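Local coordinates for periplasmic beta-glucosidase (Pseudomonas aeruginosa, PDB 6R5T), which probably hydrolyses terminal, non-reducing beta-D-glucosyl residues, releasing beta-D-glucose, as a periplasmic member of glycoside hydrolase family 3, at residues V219-N224 against P230-R235. The protein carries 1 engineered substitution. Numbering follows the deposited sequence.
Sequences VMVSLN and PATANR. With BGC (beta-D-glucopyranose), chain C.
Behind the glucose-binding pocket, the loop that leaves strand 218-221 of the N-terminal TIM-barrel-like domain packs on the short 3-10 turn ahead of helix 235-245. V221 and S222 meet A231 here. The methyl CB of A231 points at the strand end and touches two side chains. It lies 3.6 Å from CG1 of V221 and 3.3 Å from OG of S222. CG1 of V221 is anti to its own backbone N (chi1 -178°), which turns this branch to the alanine. L238 of helix 235-245 also packs on V221.

S222 OG, turned between its own backbone N and carbonyl carbon, donates to OD1 of N224 at 2.7 Å. The donor stands above the carbonyl plane of that amide, 45° out of it. ND2 of N224 hydrogen-bonds the backbone O of A179, so both ends of the amide are held.

The strand, the excursion through 225-226 and 229-230, and the following helix form one beta-to-alpha connection of the barrel. Its return is tied by A231 N, which donates to N224 O at 3.0 Å in a fairly straight bond (163° at the hydrogen). CA of P230 makes a CA-H...O contact with the same oxygen.

Two waters bridge S222 O to T232. Water 1 donates to S222 O and is hydrogen-bonded to T232 OG1 at 2.7 Å. Water 2 donates to S222 O at 2.8 Å and accepts from T232 N. The buried carbonyl is thus gripped by both waters.

On the sugar side, SD of M220 comes to 3.5 Å from O2 of the bound glucose, and CD1 of L223 to 3.7 Å from its O6. D79, K176 and H177 are among the residues that hydrogen-bond this sugar.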
loop_
_atom_site.group_PDB
_atom_site.type_symbol
_atom_site.label_atom_id
_atom_site.label_comp_id
_atom_site.label_asym_id
_atom_site.label_seq_id
_atom_site.Cartn_x
_atom_site.Cartn_y
_atom_site.Cartn_z
ATOM N N VAL A 219 2.056 1.350 -28.528
ATOM C CA VAL A 219 2.048 1.186 -27.058
ATOM C C VAL A 219 3.116 2.110 -26.458
ATOM O O VAL A 219 4.274 2.062 -26.891
ATOM C CB VAL A 219 2.312 -0.281 -26.689
ATOM C CG1 VAL A 219 2.561 -0.405 -25.168
ATOM C CG2 VAL A 219 1.223 -1.176 -27.169
ATOM N N MET A 220 2.745 2.942 -25.477
ATOM C CA MET A 220 3.695 3.806 -24.756
ATOM C C MET A 220 4.102 3.088 -23.463
ATOM O O MET A 220 3.225 2.706 -22.684
ATOM C CB MET A 220 3.127 5.189 -24.450
ATOM C CG MET A 220 4.153 5.986 -23.746
ATOM S SD MET A 220 3.594 7.651 -23.392
ATOM C CE MET A 220 4.211 8.414 -24.898
ATOM N N VAL A 221 5.391 2.875 -23.312
ATOM C CA VAL A 221 5.986 2.132 -22.179
ATOM C C VAL A 221 6.009 3.031 -20.941
ATOM O O VAL A 221 6.213 4.231 -21.050
ATOM C CB VAL A 221 7.349 1.570 -22.593
ATOM C CG1 VAL A 221 7.946 0.779 -21.453
ATOM C CG2 VAL A 221 7.174 0.716 -23.853
ATOM N N SER A 222 5.796 2.440 -19.780
ATOM C CA SER A 222 5.714 3.185 -18.508
ATOM C C SER A 222 7.078 3.525 -17.917
ATOM O O SER A 222 8.136 3.021 -18.354
ATOM C CB SER A 222 4.850 2.405 -17.567
ATOM O OG SER A 222 5.517 1.253 -17.116
ATOM N N LEU A 223 7.051 4.363 -16.888
ATOM C CA LEU A 223 8.270 4.869 -16.231
ATOM C C LEU A 223 8.671 4.052 -15.009
ATOM O O LEU A 223 9.776 4.299 -14.519
ATOM C CB LEU A 223 8.004 6.313 -15.817
ATOM C CG LEU A 223 7.951 7.350 -16.940
ATOM C CD1 LEU A 223 7.397 8.660 -16.364
ATOM C CD2 LEU A 223 9.309 7.583 -17.524
ATOM N N ASN A 224 7.802 3.182 -14.520
ATOM C CA ASN A 224 8.031 2.467 -13.246
ATOM C C ASN A 224 8.796 1.138 -13.440
ATOM O O ASN A 224 8.810 0.554 -14.562
ATOM C CB ASN A 224 6.697 2.079 -12.602
ATOM C CG ASN A 224 5.762 1.350 -13.540
ATOM O OD1 ASN A 224 5.219 1.945 -14.483
ATOM N ND2 ASN A 224 5.558 0.055 -13.319
ATOM N N PRO A 230 12.641 -1.899 -14.550
ATOM C CA PRO A 230 11.970 -0.828 -15.290
ATOM C C PRO A 230 11.309 -1.372 -16.557
ATOM O O PRO A 230 11.923 -2.138 -17.323
ATOM C CB PRO A 230 13.099 0.148 -15.638
ATOM C CG PRO A 230 14.112 -0.075 -14.559
ATOM C CD PRO A 230 14.026 -1.555 -14.259
ATOM N N ALA A 231 10.089 -0.935 -16.837
ATOM C CA ALA A 231 9.352 -1.353 -18.031
ATOM C C ALA A 231 10.217 -1.132 -19.291
ATOM O O ALA A 231 10.186 -1.978 -20.188
ATOM C CB ALA A 231 8.038 -0.633 -18.097
ATOM N N THR A 232 10.930 -0.026 -19.317
ATOM C CA THR A 232 11.744 0.385 -20.491
ATOM C C THR A 232 12.839 -0.641 -20.757
ATOM O O THR A 232 13.309 -0.695 -21.920
ATOM C CB THR A 232 12.286 1.780 -20.246
ATOM O OG1 THR A 232 11.172 2.618 -19.970
ATOM C CG2 THR A 232 13.056 2.330 -21.438
ATOM N N ALA A 233 13.277 -1.418 -19.752
ATOM C CA ALA A 233 14.337 -2.441 -19.928
ATOM C C ALA A 233 13.802 -3.855 -19.753
ATOM O O ALA A 233 14.609 -4.764 -19.490
ATOM C CB ALA A 233 15.445 -2.209 -18.949
ATOM N N ASN A 234 12.499 -4.039 -19.834
ATOM C CA ASN A 234 11.846 -5.292 -19.406
ATOM C C ASN A 234 11.522 -6.142 -20.627
ATOM O O ASN A 234 10.453 -5.961 -21.243
ATOM C CB ASN A 234 10.624 -4.955 -18.560
ATOM C CG ASN A 234 10.187 -6.142 -17.750
ATOM O OD1 ASN A 234 10.087 -7.249 -18.300
ATOM N ND2 ASN A 234 9.855 -5.898 -16.482
ATOM N N ARG A 235 12.454 -7.016 -21.015
ATOM C CA ARG A 235 12.261 -7.831 -22.227
ATOM C C ARG A 235 11.096 -8.816 -22.049
ATOM O O ARG A 235 10.364 -9.081 -23.016
ATOM C CB ARG A 235 13.554 -8.555 -22.574
ATOM C CG ARG A 235 13.513 -9.232 -23.937
ATOM C CD ARG A 235 14.884 -9.793 -24.303
ATOM N NE ARG A 235 14.648 -10.795 -25.328
ATOM C CZ ARG A 235 14.555 -10.574 -26.621
ATOM N NH1 ARG A 235 14.779 -9.360 -27.118
ATOM N NH2 ARG A 235 14.274 -11.595 -27.421
HETATM C C2 BGC C . 2.544 11.416 -21.864
HETATM C C3 BGC C . 3.948 11.949 -22.216
HETATM C C4 BGC C . 4.441 12.706 -20.953
HETATM C C5 BGC C . 4.504 11.671 -19.816
HETATM C C6 BGC C . 4.916 12.275 -18.491
HETATM C C1 BGC C . 2.642 10.521 -20.623
HETATM O O1 BGC C . 1.320 10.196 -20.326
HETATM O O2 BGC C . 1.927 10.664 -22.902
HETATM O O3 BGC C . 3.829 12.882 -23.308
HETATM O O4 BGC C . 5.757 13.211 -21.235
HETATM O O5 BGC C . 3.203 11.248 -19.533
HETATM O O6 BGC C . 4.987 11.251 -17.492
HETATM O O HOH W 1 9.263 4.047 -21.171
HETATM O O HOH W 2 10.628 2.141 -17.292
#